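Local coordinates for aminopentol aminotransferase (Sphingopyxis macrogoltabida, PDB 6HBS) that transfers the amino group of aminopentol (hydrolysed fumonisin B1) to pyruvate, using pyridoxal 5'-phosphate, and so yields the 2-keto product and L-alanine, at the interface of chains A and B. Sequence-based numbering; all coordinates share one arbitrary frame. Chains: chain A/B, Aminopentol aminotransferase.

Three patches of one two-fold symmetric dimer interface are described, and each recurs with the chains exchanged. Contact 1 brings the loop A:Phe283 to A:Thr285 against loops of chain B that include the cofactor-pocket residue B:Tyr145. Between C-alpha centres, contacts 1 and 3 are about 15 Å apart, contacts 2 and 3 about 18 Å, and contacts 1 and 2 about 27 Å. No residue is common to any two, but A:Glu93 of contact 2 comes just before helix 94-105, which carries A:Met95 of contact 3. Together they probably join the cofactor region to more outlying parts of the subunit contact.

Contact 1: the interface of chains A and B. Residues chain A 127, 283-285; chain B 145, 148, 153-155, 159.
The loop following helix 276-281 of chain A enters the dimer interface with A:Phe283, which meets the segment B:Thr153 to B:His155 and loses 91 Å² of surface to chain B. The B:Thr153 hydroxyl OG1 donates to the backbone carbonyl O of A:Phe283 over 3.2 Å, standing 29° from the carbonyl plane. OG1 of B:Thr153 also lies in plane at the edge of the A:Phe283 ring, near CD2. With CG anti to the backbone N (chi1 -173°), the A:Phe283 ring is carried toward B:Pro154, whose CG lies 3.8 Å from CD2 of A:Phe283. A valine in place of B:Thr153 would probably leave the A:Phe283 carbonyl without its hydroxyl donor and the loop less firmly anchored. Water 1 bridges the A:Phe283 amide, 3.0 Å from N, to the carbonyl O of B:His155. Farther along the loop, the methyl CG2 of A:Thr285 sits 3.3 Å from the phenol OH of B:Tyr145. That OH also contacts water 2 at 2.6 Å, and the water reaches the A:Thr285 carbonyl O. On the other flank, CD1 of B:Ile159 packs against both methyls of A:Val127 on helix 118-133, 3.9 Å from CG1. Since B:Tyr145 belongs to the pyridoxal phosphate pocket, the patch joins subunit pairing to the cofactor site and may help to steady its wall.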
# COMPACT_ATOMS: atom_id res chain seq x y z
N VAL A 127 -11.41 11.59 -1.59
CA VAL A 127 -10.82 12.90 -1.41
C VAL A 127 -10.94 13.73 -2.71
O VAL A 127 -11.35 14.91 -2.65
CB VAL A 127 -9.37 12.79 -0.91
CG1 VAL A 127 -8.68 14.14 -0.88
CG2 VAL A 127 -9.32 12.15 0.45
N PHE A 283 -3.39 15.91 -2.55
CA PHE A 283 -2.04 15.38 -2.28
C PHE A 283 -2.16 13.94 -1.78
O PHE A 283 -2.57 13.69 -0.63
CB PHE A 283 -1.24 16.21 -1.27
CG PHE A 283 0.19 15.74 -1.16
CD1 PHE A 283 1.09 15.97 -2.19
CD2 PHE A 283 0.60 14.95 -0.09
CE1 PHE A 283 2.40 15.50 -2.13
CE2 PHE A 283 1.91 14.49 -0.01
CZ PHE A 283 2.80 14.76 -1.03
N VAL A 284 -1.74 13.03 -2.65
CA VAL A 284 -1.72 11.61 -2.36
C VAL A 284 -0.38 11.08 -2.90
O VAL A 284 0.09 11.50 -3.96
CB VAL A 284 -2.95 10.89 -2.96
CG1 VAL A 284 -4.26 11.39 -2.37
CG2 VAL A 284 -2.97 10.96 -4.48
N THR A 285 0.26 10.23 -2.11
CA THR A 285 1.55 9.66 -2.51
C THR A 285 1.84 8.44 -1.65
O THR A 285 1.20 8.24 -0.60
CB THR A 285 2.66 10.72 -2.34
OG1 THR A 285 3.80 10.38 -3.13
CG2 THR A 285 3.04 10.94 -0.89
N TYR B 145 5.33 14.99 9.08
CA TYR B 145 4.77 14.14 8.03
C TYR B 145 4.68 12.69 8.55
O TYR B 145 5.71 12.05 8.90
CB TYR B 145 5.63 14.18 6.77
CG TYR B 145 5.03 13.44 5.60
CD1 TYR B 145 4.10 14.06 4.80
CD2 TYR B 145 5.37 12.12 5.30
CE1 TYR B 145 3.53 13.42 3.72
CE2 TYR B 145 4.79 11.45 4.23
CZ TYR B 145 3.87 12.11 3.44
OH TYR B 145 3.24 11.54 2.38
N ALA B 148 0.00 10.36 3.91
CA ALA B 148 -0.89 11.19 3.12
C ALA B 148 -2.32 10.61 3.15
O ALA B 148 -3.04 10.62 2.16
CB ALA B 148 -0.35 11.35 1.72
N THR B 153 -2.52 14.16 5.89
CA THR B 153 -1.95 14.66 4.65
C THR B 153 -1.65 16.16 4.76
O THR B 153 -2.45 16.93 5.30
CB THR B 153 -2.83 14.38 3.43
OG1 THR B 153 -2.05 14.81 2.29
CG2 THR B 153 -4.17 15.08 3.49
N PRO B 154 -0.46 16.61 4.28
CA PRO B 154 -0.02 17.99 4.47
C PRO B 154 -0.80 19.02 3.64
O PRO B 154 -0.83 20.17 4.01
CB PRO B 154 1.46 17.98 4.05
CG PRO B 154 1.56 16.81 3.09
CD PRO B 154 0.58 15.79 3.63
N HIS B 155 -1.42 18.59 2.53
CA HIS B 155 -2.21 19.51 1.72
C HIS B 155 -3.67 19.03 1.75
O HIS B 155 -3.93 17.87 1.52
CB HIS B 155 -1.68 19.62 0.28
CG HIS B 155 -2.52 20.54 -0.55
ND1 HIS B 155 -2.33 21.93 -0.57
CD2 HIS B 155 -3.61 20.30 -1.33
CE1 HIS B 155 -3.24 22.49 -1.34
NE2 HIS B 155 -4.03 21.51 -1.83
N ILE B 159 -10.07 17.49 2.00
CA ILE B 159 -9.99 17.02 3.37
C ILE B 159 -11.02 17.79 4.22
O ILE B 159 -11.09 19.02 4.16
CB ILE B 159 -8.56 17.21 3.91
CG1 ILE B 159 -7.51 16.49 3.06
CG2 ILE B 159 -8.48 16.80 5.37
CD1 ILE B 159 -7.80 15.02 2.86
O HOH W 1 -5.32 16.48 -0.31
O HOH W 2 2.71 9.01 2.12

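Contact 2: the interface of chains A and B. Residues chain A 84-85, 88, 93; chain B 40-42, 70.
A:Leu84 and the strand B:39-43 meet through backbone and side chain at once. The B:Ala42 amide N donates to the carbonyl O of A:Leu84 at 2.9 Å, with an angle of 161° at the hydrogen. Water 3 also touches this oxygen, at 2.8 Å, and links it to the B:Ala42 carbonyl O and to the guanidinium NH1 of B:Arg70. The A:Leu84 side chain spreads between two arginines: CD1 lies 3.5 Å from NH1 of B:Arg40, and CD2 lies 3.5 Å from NH1 of B:Arg41. Beyond it, A:Glu93 forms a long salt bridge with B:Arg40, OE2 to NH1 4.0 Å, the carboxylate and guanidinium planes being 31° apart. Water 4 fills in the link, 2.7 Å from OE2 and in plane at the edge of the guanidinium. The bend of B:Arg40 at chi2, 103°, brings its CD alongside the carboxylate before the chain runs on toward A:Leu84. On the opposite side of the strand from these arginine tips, the sulfur SD of A:Met88 lies 3.8 Å from the methyl CB of B:Ala42. Backbone bond, bridging waters and charge pair thus secure an outlying part of the dimer interface, holding the loop after helix 72-82 to the partner's strand.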
# COMPACT_ATOMS: atom_id res chain seq x y z
N LEU A 84 16.68 -3.49 -14.81
CA LEU A 84 16.79 -2.08 -15.04
C LEU A 84 16.71 -1.33 -13.70
O LEU A 84 17.71 -0.75 -13.29
CB LEU A 84 15.74 -1.60 -16.03
CG LEU A 84 15.86 -2.24 -17.41
CD1 LEU A 84 14.66 -1.89 -18.28
CD2 LEU A 84 17.16 -1.80 -18.07
N GLY A 85 15.54 -1.40 -13.04
CA GLY A 85 15.32 -0.72 -11.78
C GLY A 85 13.87 -0.86 -11.33
O GLY A 85 12.99 -1.14 -12.14
N MET A 88 13.01 3.72 -7.41
CA MET A 88 14.08 4.66 -7.77
C MET A 88 13.67 6.09 -7.36
O MET A 88 12.52 6.34 -6.92
CB MET A 88 14.34 4.56 -9.28
CG MET A 88 14.68 3.18 -9.77
SD MET A 88 15.07 3.22 -11.55
CE MET A 88 13.44 3.29 -12.27
N GLU A 93 10.35 5.56 -16.87
CA GLU A 93 9.66 5.89 -18.11
C GLU A 93 8.46 4.96 -18.37
O GLU A 93 7.52 5.39 -19.01
CB GLU A 93 10.63 5.83 -19.30
CG GLU A 93 11.24 4.45 -19.52
CD GLU A 93 12.32 4.41 -20.60
OE1 GLU A 93 12.71 5.48 -21.10
OE2 GLU A 93 12.76 3.32 -20.91
N ARG B 40 15.51 5.37 -16.27
CA ARG B 40 15.67 4.14 -17.01
C ARG B 40 16.18 3.02 -16.08
O ARG B 40 15.65 1.88 -16.12
CB ARG B 40 16.60 4.40 -18.20
CG ARG B 40 16.93 3.17 -19.03
CD ARG B 40 16.16 3.07 -20.33
NE ARG B 40 16.86 2.08 -21.13
CZ ARG B 40 16.57 0.78 -21.21
NH1 ARG B 40 15.35 0.33 -20.93
NH2 ARG B 40 17.50 -0.08 -21.59
N ARG B 41 17.22 3.28 -15.27
CA ARG B 41 17.84 2.20 -14.54
C ARG B 41 18.51 2.73 -13.28
O ARG B 41 18.72 3.92 -13.09
CB ARG B 41 18.80 1.41 -15.45
CG ARG B 41 19.98 2.20 -15.97
CD ARG B 41 21.02 1.39 -16.74
NE ARG B 41 20.81 1.44 -18.17
CZ ARG B 41 20.45 0.37 -18.90
NH1 ARG B 41 20.53 -0.84 -18.39
NH2 ARG B 41 20.01 0.51 -20.14
N ALA B 42 18.85 1.79 -12.40
CA ALA B 42 19.49 2.07 -11.16
C ALA B 42 20.38 0.90 -10.75
O ALA B 42 20.02 -0.27 -10.90
CB ALA B 42 18.44 2.32 -10.11
N ARG B 70 19.60 -3.07 -6.54
CA ARG B 70 19.85 -4.42 -7.07
C ARG B 70 20.98 -5.10 -6.30
O ARG B 70 21.83 -5.82 -6.88
CB ARG B 70 20.17 -4.39 -8.57
CG ARG B 70 19.01 -3.90 -9.44
CD ARG B 70 19.33 -3.85 -10.94
NE ARG B 70 19.82 -5.15 -11.40
CZ ARG B 70 20.88 -5.35 -12.19
NH1 ARG B 70 21.50 -4.34 -12.78
NH2 ARG B 70 21.29 -6.59 -12.40
O HOH W 3 20.37 -1.67 -13.33
O HOH W 4 12.82 1.07 -19.46

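Contact 3: the interface of chains A and B. Residues chain A 95, 112-114, 289; chain B 18-19, 23.
With chi1 at 58°, B:Tyr23 holds its ring between its own backbone N and carbonyl carbon, and the phenol points at strand 111-115 of chain A. A:Met113 answers with a bend at chi3, 75°, which curls its methyl CE over one face of that ring, 4.0 Å from the centroid and offset toward the rim: a CH-pi contact. The extended chain of A:Met95, from helix 94-105, comes in from the other side of the ring plane, beyond its rim, its CE 3.7 Å from CE2 of B:Tyr23. The two methionines, one on a face and one near the hydroxyl, are likely to restrict turning of the ring. Beside them, CD of B:Pro19 packs 3.7 Å from CG of A:Met113, and the side chain of B:Ile18 lies near the A:Ala112 carbonyl. B:Tyr23 gives up 73 Å² of surface to chain A and docks the N-terminal segment of one subunit onto the other. The hydroxyl OH of B:Tyr23 takes a hydrogen bond from the amide N of A:Phe114 at 2.7 Å and gives one to the carbonyl O of A:Phe114 at 2.6 Å, in the carbonyl plane and on a lone pair, with a C=O...OH angle of 120°.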
# COMPACT_ATOMS: atom_id res chain seq x y z
N MET A 95 6.16 3.96 -16.53
CA MET A 95 4.94 4.55 -15.93
C MET A 95 4.07 5.21 -17.00
O MET A 95 2.83 5.07 -16.97
CB MET A 95 5.26 5.57 -14.83
CG MET A 95 4.01 6.04 -14.08
SD MET A 95 4.42 7.23 -12.80
CE MET A 95 2.79 7.53 -12.11
N ALA A 112 -4.77 8.16 -15.47
CA ALA A 112 -4.58 7.17 -14.42
C ALA A 112 -3.65 7.69 -13.32
O ALA A 112 -2.72 8.42 -13.59
CB ALA A 112 -4.05 5.91 -15.04
N MET A 113 -3.89 7.24 -12.09
CA MET A 113 -2.96 7.37 -10.99
C MET A 113 -2.72 5.97 -10.40
O MET A 113 -3.68 5.16 -10.35
CB MET A 113 -3.51 8.33 -9.93
CG MET A 113 -3.71 9.74 -10.46
SD MET A 113 -4.55 10.81 -9.27
CE MET A 113 -3.25 11.13 -8.09
N PHE A 114 -1.46 5.68 -10.02
CA PHE A 114 -1.07 4.37 -9.52
C PHE A 114 -0.69 4.50 -8.06
O PHE A 114 -0.03 5.49 -7.66
CB PHE A 114 0.04 3.76 -10.38
CG PHE A 114 -0.40 3.57 -11.81
CD1 PHE A 114 -1.37 2.63 -12.12
CD2 PHE A 114 0.07 4.38 -12.83
CE1 PHE A 114 -1.86 2.51 -13.41
CE2 PHE A 114 -0.45 4.28 -14.11
CZ PHE A 114 -1.41 3.35 -14.39
N TRP A 289 4.79 3.86 -4.54
CA TRP A 289 3.76 4.04 -5.59
C TRP A 289 4.37 4.18 -6.98
O TRP A 289 3.63 4.07 -7.96
CB TRP A 289 2.85 5.24 -5.27
CG TRP A 289 1.94 5.05 -4.08
CD1 TRP A 289 2.07 4.16 -3.05
CD2 TRP A 289 0.75 5.81 -3.79
NE1 TRP A 289 1.03 4.30 -2.16
CE2 TRP A 289 0.22 5.31 -2.58
CE3 TRP A 289 0.07 6.85 -4.44
CZ2 TRP A 289 -0.93 5.85 -1.99
CZ3 TRP A 289 -1.06 7.38 -3.86
CH2 TRP A 289 -1.57 6.85 -2.67
N ILE B 18 -1.59 11.22 -17.21
CA ILE B 18 -1.40 11.30 -15.77
C ILE B 18 -1.73 12.72 -15.34
O ILE B 18 -1.26 13.67 -15.97
CB ILE B 18 0.03 10.89 -15.38
CG1 ILE B 18 0.38 9.50 -15.89
CG2 ILE B 18 0.24 11.01 -13.88
CD1 ILE B 18 1.87 9.18 -15.83
N PRO B 19 -2.52 12.95 -14.27
CA PRO B 19 -2.88 14.32 -13.88
C PRO B 19 -1.61 15.11 -13.51
O PRO B 19 -0.86 14.69 -12.61
CB PRO B 19 -3.81 14.16 -12.68
CG PRO B 19 -4.26 12.71 -12.75
CD PRO B 19 -3.10 11.95 -13.37
N TYR B 23 2.69 13.25 -9.84
CA TYR B 23 1.98 13.61 -8.58
C TYR B 23 2.82 13.07 -7.42
O TYR B 23 3.77 12.30 -7.64
CB TYR B 23 0.55 13.05 -8.57
CG TYR B 23 0.50 11.54 -8.75
CD1 TYR B 23 0.59 10.69 -7.66
CD2 TYR B 23 0.39 10.98 -10.01
CE1 TYR B 23 0.59 9.31 -7.83
CE2 TYR B 23 0.38 9.61 -10.19
CZ TYR B 23 0.49 8.77 -9.10
OH TYR B 23 0.52 7.43 -9.31